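Local coordinates for hypothetical protein PA2201 (Pseudomonas aeruginosa, PDB 2FEF) that is of unknown function but has a C-terminal region of the PoNe immunity protein family and may neutralise a bacterial DNase toxin, at residues L8-A13 against W111-R116; L164-V169 against A186-L191; S228-F233 against T244-G249. All coordinates share one frame; numbering follows the deposited sequence.

Interaction 1. Residues L8-A13 against W111-R116; sequences LDNRLA and WLDYSR. With EDO (1,2-ethanediol), chain D.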
loop_
_atom_site.group_PDB
_atom_site.type_symbol
_atom_site.label_atom_id
_atom_site.label_comp_id
_atom_site.label_asym_id
_atom_site.label_seq_id
_atom_site.Cartn_x
_atom_site.Cartn_y
_atom_site.Cartn_z
ATOM N N LEU B 8 11.440 -20.004 11.353
ATOM C CA LEU B 8 10.288 -19.442 10.641
ATOM C C LEU B 8 9.966 -20.330 9.463
ATOM O O LEU B 8 10.856 -20.657 8.677
ATOM C CB LEU B 8 10.551 -18.018 10.166
ATOM C CG LEU B 8 10.936 -17.003 11.263
ATOM C CD1 LEU B 8 11.301 -15.720 10.585
ATOM C CD2 LEU B 8 9.789 -16.779 12.233
ATOM N N ASP B 9 8.705 -20.720 9.368
ATOM C CA ASP B 9 8.291 -21.690 8.361
ATOM C C ASP B 9 7.828 -21.144 7.030
ATOM O O ASP B 9 7.809 -21.893 6.036
ATOM C CB ASP B 9 7.254 -22.653 8.951
ATOM C CG ASP B 9 7.885 -23.599 9.983
ATOM O OD1 ASP B 9 9.106 -23.805 9.922
ATOM O OD2 ASP B 9 7.174 -24.100 10.870
ATOM N N ASN B 10 7.450 -19.868 6.969
ATOM C CA ASN B 10 6.873 -19.372 5.707
ATOM C C ASN B 10 7.919 -19.341 4.585
ATOM O O ASN B 10 9.110 -19.181 4.856
ATOM C CB ASN B 10 6.295 -17.970 5.894
ATOM C CG ASN B 10 7.341 -16.875 5.679
ATOM O OD1 ASN B 10 7.562 -16.415 4.560
ATOM N ND2 ASN B 10 7.951 -16.449 6.740
ATOM N N ARG B 11 7.460 -19.493 3.343
ATOM C CA ARG B 11 8.299 -19.272 2.167
ATOM C C ARG B 11 7.548 -18.338 1.221
ATOM O O ARG B 11 7.232 -18.664 0.055
ATOM C CB ARG B 11 8.670 -20.606 1.498
ATOM C CG ARG B 11 9.537 -21.562 2.370
ATOM C CD ARG B 11 10.893 -20.943 2.822
ATOM N NE ARG B 11 11.693 -21.882 3.652
ATOM C CZ ARG B 11 11.760 -21.852 4.988
ATOM N NH1 ARG B 11 11.102 -20.910 5.695
ATOM N NH2 ARG B 11 12.496 -22.765 5.628
ATOM N N LEU B 12 7.223 -17.158 1.742
ATOM C CA LEU B 12 6.326 -16.252 1.055
ATOM C C LEU B 12 6.928 -15.728 -0.245
ATOM O O LEU B 12 6.209 -15.590 -1.255
ATOM C CB LEU B 12 5.928 -15.068 1.980
ATOM C CG LEU B 12 5.058 -13.921 1.398
ATOM C CD1 LEU B 12 3.691 -14.367 0.825
ATOM C CD2 LEU B 12 4.917 -12.801 2.443
ATOM N N ALA B 13 8.214 -15.381 -0.228
ATOM C CA ALA B 13 8.814 -14.763 -1.429
ATOM C C ALA B 13 8.771 -15.734 -2.620
ATOM O O ALA B 13 8.519 -15.307 -3.747
ATOM C CB ALA B 13 10.228 -14.268 -1.188
ATOM N N TRP B 111 0.703 -17.083 9.869
ATOM C CA TRP B 111 0.084 -16.975 11.199
ATOM C C TRP B 111 0.970 -17.542 12.338
ATOM O O TRP B 111 1.119 -16.913 13.397
ATOM C CB TRP B 111 -1.300 -17.634 11.203
ATOM C CG TRP B 111 -2.391 -16.744 10.656
ATOM C CD1 TRP B 111 -2.940 -16.786 9.384
ATOM C CD2 TRP B 111 -3.037 -15.666 11.338
ATOM N NE1 TRP B 111 -3.911 -15.817 9.268
ATOM C CE2 TRP B 111 -3.965 -15.093 10.434
ATOM C CE3 TRP B 111 -2.893 -15.093 12.621
ATOM C CZ2 TRP B 111 -4.795 -14.008 10.794
ATOM C CZ3 TRP B 111 -3.715 -14.026 12.980
ATOM C CH2 TRP B 111 -4.645 -13.483 12.052
ATOM N N LEU B 112 1.548 -18.717 12.094
ATOM C CA LEU B 112 2.465 -19.370 13.024
ATOM C C LEU B 112 3.721 -18.520 13.249
ATOM O O LEU B 112 4.092 -18.278 14.401
ATOM C CB LEU B 112 2.877 -20.723 12.450
ATOM C CG LEU B 112 3.757 -21.588 13.332
ATOM C CD1 LEU B 112 3.041 -21.841 14.662
ATOM C CD2 LEU B 112 4.060 -22.881 12.594
ATOM N N ASP B 113 4.362 -18.067 12.159
ATOM C CA ASP B 113 5.532 -17.142 12.269
ATOM C C ASP B 113 5.202 -15.866 13.009
ATOM O O ASP B 113 5.983 -15.409 13.866
ATOM C CB ASP B 113 6.141 -16.816 10.889
ATOM C CG ASP B 113 6.759 -18.078 10.193
ATOM O OD1 ASP B 113 6.994 -19.124 10.841
ATOM O OD2 ASP B 113 7.032 -18.009 8.997
ATOM N N TYR B 114 4.062 -15.258 12.676
ATOM C CA TYR B 114 3.603 -14.109 13.445
ATOM C C TYR B 114 3.569 -14.411 14.940
ATOM O O TYR B 114 4.106 -13.643 15.743
ATOM C CB TYR B 114 2.228 -13.626 12.935
ATOM C CG TYR B 114 1.417 -12.757 13.889
ATOM C CD1 TYR B 114 1.959 -11.619 14.486
ATOM C CD2 TYR B 114 0.061 -13.055 14.147
ATOM C CE1 TYR B 114 1.199 -10.835 15.364
ATOM C CE2 TYR B 114 -0.699 -12.262 14.999
ATOM C CZ TYR B 114 -0.136 -11.167 15.603
ATOM O OH TYR B 114 -0.874 -10.349 16.449
ATOM N N SER B 115 2.911 -15.501 15.322
ATOM C CA SER B 115 2.777 -15.811 16.751
ATOM C C SER B 115 4.155 -15.998 17.420
ATOM O O SER B 115 4.359 -15.642 18.588
ATOM C CB SER B 115 1.923 -17.079 16.929
ATOM O OG SER B 115 2.664 -18.284 16.636
ATOM N N ARG B 116 5.101 -16.579 16.690
ATOM C CA ARG B 116 6.449 -16.812 17.264
ATOM C C ARG B 116 7.214 -15.519 17.460
ATOM O O ARG B 116 7.912 -15.334 18.478
ATOM C CB ARG B 116 7.252 -17.754 16.381
ATOM C CG ARG B 116 6.694 -19.180 16.398
ATOM C CD ARG B 116 7.258 -19.930 15.227
ATOM N NE ARG B 116 6.929 -21.345 15.286
ATOM C CZ ARG B 116 6.988 -22.156 14.233
ATOM N NH1 ARG B 116 7.321 -21.672 13.033
ATOM N NH2 ARG B 116 6.676 -23.442 14.372
HETATM C C1 EDO D . 11.392 -14.324 6.687
HETATM O O1 EDO D . 10.675 -15.559 6.524
HETATM C C2 EDO D . 12.488 -14.168 5.632
HETATM O O2 EDO D . 13.194 -15.416 5.500
#

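Interaction 2. Residues L164-V169 against A186-L191; sequences LIPALV and AAALGL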
loop_
_atom_site.group_PDB
_atom_site.type_symbol
_atom_site.label_atom_id
_atom_site.label_comp_id
_atom_site.label_asym_id
_atom_site.label_seq_id
_atom_site.Cartn_x
_atom_site.Cartn_y
_atom_site.Cartn_z
ATOM N N LEU B 164 -1.081 -29.263 10.182
ATOM C CA LEU B 164 -0.669 -27.951 10.683
ATOM C C LEU B 164 -1.528 -27.426 11.847
ATOM O O LEU B 164 -1.123 -26.485 12.567
ATOM C CB LEU B 164 -0.676 -26.938 9.551
ATOM C CG LEU B 164 0.196 -27.183 8.319
ATOM C CD1 LEU B 164 -0.138 -26.073 7.296
ATOM C CD2 LEU B 164 1.689 -27.167 8.701
ATOM N N ILE B 165 -2.678 -28.071 12.061
ATOM C CA ILE B 165 -3.652 -27.600 13.042
ATOM C C ILE B 165 -3.089 -27.625 14.488
ATOM O O ILE B 165 -3.295 -26.660 15.239
ATOM C CB ILE B 165 -5.011 -28.389 12.913
ATOM C CG1 ILE B 165 -5.760 -27.940 11.635
ATOM C CG2 ILE B 165 -5.862 -28.217 14.182
ATOM C CD1 ILE B 165 -6.976 -28.844 11.284
ATOM N N PRO B 166 -2.385 -28.716 14.890
ATOM C CA PRO B 166 -1.876 -28.690 16.271
ATOM C C PRO B 166 -0.986 -27.521 16.620
ATOM O O PRO B 166 -1.230 -26.929 17.656
ATOM C CB PRO B 166 -1.119 -30.026 16.406
ATOM C CG PRO B 166 -1.915 -30.944 15.468
ATOM C CD PRO B 166 -2.110 -30.022 14.265
ATOM N N ALA B 167 0.012 -27.167 15.802
ATOM C CA ALA B 167 0.840 -25.986 16.135
ATOM C C ALA B 167 0.027 -24.694 16.086
ATOM O O ALA B 167 0.235 -23.782 16.904
ATOM C CB ALA B 167 2.044 -25.864 15.218
ATOM N N LEU B 168 -0.867 -24.595 15.108
ATOM C CA LEU B 168 -1.787 -23.450 15.049
ATOM C C LEU B 168 -2.575 -23.283 16.340
ATOM O O LEU B 168 -2.599 -22.206 16.920
ATOM C CB LEU B 168 -2.736 -23.536 13.823
ATOM C CG LEU B 168 -2.053 -23.410 12.453
ATOM C CD1 LEU B 168 -3.010 -23.788 11.349
ATOM C CD2 LEU B 168 -1.504 -22.001 12.209
ATOM N N VAL B 169 -3.245 -24.332 16.785
ATOM C CA VAL B 169 -3.977 -24.273 18.052
ATOM C C VAL B 169 -3.055 -23.927 19.242
ATOM O O VAL B 169 -3.384 -23.059 20.045
ATOM C CB VAL B 169 -4.763 -25.559 18.272
ATOM C CG1 VAL B 169 -5.397 -25.576 19.616
ATOM C CG2 VAL B 169 -5.889 -25.685 17.152
ATOM N N ALA B 186 -10.470 -31.636 16.388
ATOM C CA ALA B 186 -10.500 -32.831 17.235
ATOM C C ALA B 186 -9.607 -33.964 16.731
ATOM O O ALA B 186 -8.795 -34.493 17.492
ATOM C CB ALA B 186 -11.938 -33.323 17.423
ATOM N N ALA B 187 -9.744 -34.312 15.448
ATOM C CA ALA B 187 -8.974 -35.411 14.841
ATOM C C ALA B 187 -7.510 -35.060 14.791
ATOM O O ALA B 187 -6.662 -35.908 15.054
ATOM C CB ALA B 187 -9.469 -35.717 13.428
ATOM N N ALA B 188 -7.219 -33.808 14.431
ATOM C CA ALA B 188 -5.847 -33.330 14.321
ATOM C C ALA B 188 -5.075 -33.387 15.646
ATOM O O ALA B 188 -3.892 -33.744 15.666
ATOM C CB ALA B 188 -5.830 -31.907 13.765
ATOM N N LEU B 189 -5.761 -33.041 16.729
ATOM C CA LEU B 189 -5.161 -32.910 18.055
ATOM C C LEU B 189 -5.331 -34.157 18.914
ATOM O O LEU B 189 -4.658 -34.296 19.948
ATOM C CB LEU B 189 -5.827 -31.752 18.777
ATOM C CG LEU B 189 -5.379 -30.332 18.437
ATOM C CD1 LEU B 189 -6.540 -29.351 18.640
ATOM C CD2 LEU B 189 -4.165 -29.942 19.292
ATOM N N GLY B 190 -6.240 -35.040 18.497
ATOM C CA GLY B 190 -6.623 -36.220 19.288
ATOM C C GLY B 190 -7.451 -35.846 20.509
ATOM O O GLY B 190 -7.282 -36.409 21.598
ATOM N N LEU B 191 -8.356 -34.892 20.331
ATOM C CA LEU B 191 -9.233 -34.455 21.408
ATOM C C LEU B 191 -10.223 -35.544 21.760
ATOM O O LEU B 191 -10.779 -36.195 20.872
ATOM C CB LEU B 191 -10.002 -33.195 21.004
ATOM C CG LEU B 191 -9.204 -31.913 20.839
ATOM C CD1 LEU B 191 -10.187 -30.804 20.489
ATOM C CD2 LEU B 191 -8.363 -31.561 22.097
#

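Interaction 3. Residues S228-F233 against T244-G249; sequences SQYREF and TRRLTG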
loop_
_atom_site.group_PDB
_atom_site.type_symbol
_atom_site.label_atom_id
_atom_site.label_comp_id
_atom_site.label_asym_id
_atom_site.label_seq_id
_atom_site.Cartn_x
_atom_site.Cartn_y
_atom_site.Cartn_z
ATOM N N SER B 228 -30.848 -21.009 7.339
ATOM C CA SER B 228 -31.135 -19.862 8.176
ATOM C C SER B 228 -29.916 -18.971 8.409
ATOM O O SER B 228 -30.045 -17.743 8.377
ATOM C CB SER B 228 -31.758 -20.307 9.500
ATOM O OG SER B 228 -30.773 -20.750 10.416
ATOM N N GLN B 229 -28.733 -19.563 8.610
ATOM C CA GLN B 229 -27.589 -18.733 8.967
ATOM C C GLN B 229 -26.763 -18.251 7.775
ATOM O O GLN B 229 -25.921 -17.364 7.921
ATOM C CB GLN B 229 -26.707 -19.407 10.053
ATOM C CG GLN B 229 -27.443 -19.745 11.382
ATOM C CD GLN B 229 -28.204 -18.566 11.939
ATOM O OE1 GLN B 229 -27.646 -17.466 12.111
ATOM N NE2 GLN B 229 -29.494 -18.770 12.196
ATOM N N TYR B 230 -27.024 -18.818 6.590
ATOM C CA TYR B 230 -26.277 -18.415 5.408
ATOM C C TYR B 230 -27.245 -17.875 4.383
ATOM O O TYR B 230 -27.241 -16.689 4.135
ATOM C CB TYR B 230 -25.425 -19.561 4.842
ATOM C CG TYR B 230 -24.194 -19.758 5.656
ATOM C CD1 TYR B 230 -24.220 -20.518 6.830
ATOM C CD2 TYR B 230 -23.010 -19.091 5.317
ATOM C CE1 TYR B 230 -23.069 -20.639 7.637
ATOM C CE2 TYR B 230 -21.856 -19.221 6.099
ATOM C CZ TYR B 230 -21.897 -19.979 7.253
ATOM O OH TYR B 230 -20.753 -20.094 7.991
ATOM N N ARG B 231 -28.117 -18.733 3.837
ATOM C CA ARG B 231 -28.953 -18.302 2.737
ATOM C C ARG B 231 -29.874 -17.143 3.128
ATOM O O ARG B 231 -29.908 -16.148 2.412
ATOM C CB ARG B 231 -29.730 -19.467 2.093
ATOM C CG ARG B 231 -30.475 -19.023 0.819
ATOM C CD ARG B 231 -31.109 -20.172 0.086
ATOM N NE ARG B 231 -32.357 -19.749 -0.564
ATOM C CZ ARG B 231 -33.411 -20.535 -0.797
ATOM N NH1 ARG B 231 -33.401 -21.828 -0.456
ATOM N NH2 ARG B 231 -34.488 -20.017 -1.374
ATOM N N GLU B 232 -30.590 -17.275 4.248
ATOM C CA GLU B 232 -31.511 -16.226 4.705
ATOM C C GLU B 232 -30.805 -14.969 5.215
ATOM O O GLU B 232 -31.352 -13.849 5.143
ATOM C CB GLU B 232 -32.482 -16.788 5.753
ATOM C CG GLU B 232 -33.504 -17.724 5.103
ATOM C CD GLU B 232 -34.375 -18.500 6.097
ATOM O OE1 GLU B 232 -34.258 -18.325 7.330
ATOM O OE2 GLU B 232 -35.213 -19.295 5.619
ATOM N N PHE B 233 -29.601 -15.149 5.731
ATOM C CA PHE B 233 -28.803 -14.018 6.182
ATOM C C PHE B 233 -28.355 -13.182 4.970
ATOM O O PHE B 233 -28.538 -11.969 4.943
ATOM C CB PHE B 233 -27.569 -14.499 6.957
ATOM C CG PHE B 233 -26.656 -13.369 7.364
ATOM C CD1 PHE B 233 -27.084 -12.438 8.300
ATOM C CD2 PHE B 233 -25.416 -13.204 6.769
ATOM C CE1 PHE B 233 -26.268 -11.365 8.663
ATOM C CE2 PHE B 233 -24.590 -12.131 7.121
ATOM C CZ PHE B 233 -25.012 -11.220 8.084
ATOM N N THR B 244 -28.130 -6.953 12.380
ATOM C CA THR B 244 -28.259 -8.235 13.127
ATOM C C THR B 244 -27.030 -8.522 13.993
ATOM O O THR B 244 -25.983 -7.906 13.814
ATOM C CB THR B 244 -28.509 -9.476 12.201
ATOM O OG1 THR B 244 -27.286 -9.819 11.532
ATOM C CG2 THR B 244 -29.575 -9.205 11.183
ATOM N N ARG B 245 -27.127 -9.450 14.940
ATOM C CA ARG B 245 -25.952 -9.738 15.746
ATOM C C ARG B 245 -25.060 -10.862 15.206
ATOM O O ARG B 245 -24.012 -11.188 15.793
ATOM C CB ARG B 245 -26.303 -9.869 17.237
ATOM C CG ARG B 245 -27.223 -10.966 17.550
ATOM C CD ARG B 245 -28.038 -10.710 18.807
ATOM N NE ARG B 245 -28.828 -11.886 19.216
ATOM C CZ ARG B 245 -29.639 -12.594 18.424
ATOM N NH1 ARG B 245 -29.774 -12.280 17.147
ATOM N NH2 ARG B 245 -30.318 -13.634 18.901
ATOM N N ARG B 246 -25.421 -11.414 14.044
ATOM C CA ARG B 246 -24.569 -12.417 13.434
ATOM C C ARG B 246 -23.127 -11.932 13.183
ATOM O O ARG B 246 -22.860 -10.834 12.640
ATOM C CB ARG B 246 -25.205 -12.949 12.146
ATOM C CG ARG B 246 -24.485 -14.196 11.623
ATOM C CD ARG B 246 -24.611 -14.183 10.136
ATOM N NE ARG B 246 -24.300 -15.399 9.389
ATOM C CZ ARG B 246 -23.143 -15.635 8.772
ATOM N NH1 ARG B 246 -22.104 -14.790 8.854
ATOM N NH2 ARG B 246 -23.041 -16.725 8.015
ATOM N N LEU B 247 -22.172 -12.746 13.610
ATOM C CA LEU B 247 -20.787 -12.439 13.343
ATOM C C LEU B 247 -20.585 -12.554 11.833
ATOM O O LEU B 247 -21.153 -13.440 11.173
ATOM C CB LEU B 247 -19.871 -13.447 14.047
ATOM C CG LEU B 247 -18.361 -13.158 13.984
ATOM C CD1 LEU B 247 -18.083 -11.932 14.846
ATOM C CD2 LEU B 247 -17.586 -14.377 14.476
ATOM N N THR B 248 -19.792 -11.649 11.287
ATOM C CA THR B 248 -19.356 -11.763 9.883
ATOM C C THR B 248 -17.828 -11.649 9.845
ATOM O O THR B 248 -17.203 -11.120 10.787
ATOM C CB THR B 248 -19.990 -10.667 8.982
ATOM O OG1 THR B 248 -19.530 -9.377 9.426
ATOM C CG2 THR B 248 -21.553 -10.749 9.031
ATOM N N GLY B 249 -17.227 -12.145 8.782
ATOM C CA GLY B 249 -15.756 -12.129 8.647
ATOM C C GLY B 249 -15.424 -11.900 7.184
ATOM O O GLY B 249 -15.068 -12.848 6.476
#

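Interaction 1. Residues L8-A13 against W111-R116
Asp113 OD2 is gripped by two donors of one residue, the backbone N of Asn10 at 2.8 Å and the side-chain ND2 of Asn10 at 2.9 Å. The backbone N reaches it on the syn side of the carboxylate and the amide on the anti side, with amide and carboxylate planes 67° apart. The other oxygen, OD1, offers its syn lone pair to Asp9 N, also 2.8 Å away, so a single carboxylate takes two successive backbone N-H groups. Leu8 lays CD2 against CB of Asp113, 3.9 Å off. Asn10 CG sits between its own N and carbonyl carbon (chi1 87°), and Asn10 OD1 accepts from Leu12 N on an in-plane lone pair. That is an Asx turn, and it leads the chain into helix 12-20, with Arg11 at the N-cap; Tyr58 OH is a second partner of Asn10 OD1. The N-terminal segment is thereby tied to the side of helix 97-127 in this all-helical protein. One turn on from Asp113, Arg116 extends its NH1 to Asp9 OD2 in a long, weak salt bridge of 3.3 Å, the carboxylate nearly perpendicular to the guanidinium. NH1 also makes a weak salt bridge to Asp113 OD1, while NE pairs with Glu171 of helix 165-172. The second hydrogen of Asn10 ND2 goes to O1 of a 1,2-ethanediol, probably from the crystallisation liquor.

Interaction 2. Residues L164-V169 against A186-L191
Leu189, Ala188 and Pro166 carry this contact, an apolar meeting of the N-terminal part of helix 165-172 with the last turn of helix 179-189. Leu189 has the most surface buried. Its CG lies beside its own backbone N, anti to the carbonyl carbon (chi1 -80°), and its two methyls go to different partners. CD1 rests against both methyls of Val169, 4.0 Å from CG2 and only slightly farther from CG1, the two side chains crossing at a slant. CD2 instead packs on Pro166, with CA at 4.0 Å and CB a little beyond. The leucine therefore touches two residues that lie three apart on helix 165-172, bridging most of one turn.

Ala188 points its CB toward the other helix, where Ile165 receives it: CB of Ile165 stands 3.7 Å from CB of Ala188, and CG2 of Ile165 is just as near. The small methyl lets the backbones come close, with CA of Ile165 and CA of Ala188 6.3 Å apart.

Pro166 sits beside this pair. Its CG lies 3.4 Å from the carbonyl O of Ala188, and the proline CA comes within 5.6 Å of the CA of Leu189. Beyond the two segments, Phe175 from the intervening loop touches both Val169 and Leu189, while Gln162 touches Ala188. Just past Leu189, Gly190 takes positive phi (72°) and the chain leaves the helix. Close in sequence and joined by a short connection, the two helices make a helix-loop-helix unit, the end of one set crosswise against the start of the other, in an all-helical fold.

Interaction 3. Residues S228-F233 against T244-G249
Arg246 lies flat on Phe233, its guanidinium only 7° from the plane of the ring and the two centres 4.4 Å apart. The aliphatic part of the arginine does the central packing: CD stands over the middle of the Phe233 ring, 3.3 Å from its centroid, a CH-pi contact, while the guanidinium is displaced toward the rim. NE and NH2 together grip one acceptor, the backbone O of Gln229, with NE at 2.9 Å and NH2 at 3.0 Å from it. NH2 then continues over one face of the Tyr230 ring, 3.4 Å from CE2, a cation-pi contact in which guanidinium and ring planes are nearly perpendicular, at 85°. Chiefly through this side chain, which buries the most surface here, the irregular loop between helices 238-243 and 258-267 is clasped to helix 223-234, at a wider, pi-type turn spanning 228-231. Thr244 places OG1 at the edge of the Phe233 ring, 3.4 Å from CE1, and that hydroxyl is bonded to the carbonyl O of Gln241. Thr248 brings CG2 to CZ of the same ring. Farther out, the hydroxyl of Tyr230 is hydrogen-bonded to Glu259 and Trp253, and Pro203 touches both Gln229 and Arg246.

The three contacts follow one another along the chain, each closing before the next opens. Interactions 1 and 2 are neighbours, their centres 18 Å apart: they touch where CD1 of Leu112 packs 4.1 Å from the O of Ala167, and helix 165-172, which supplies one side of interaction 2, also sends Glu171 to Arg116 of interaction 1. Helix 165-172 thus touches both helix 97-127 and helix 179-189, and couples the two contacts. Interaction 3 stands apart, its centre 32 Å from that of interaction 1, across the chain's centre, and 27 Å from that of interaction 2. It lies in the PoNi-like C-terminal region, as does segment 186-191 of interaction 2, whereas interaction 1 belongs to the N-terminal domain-like region.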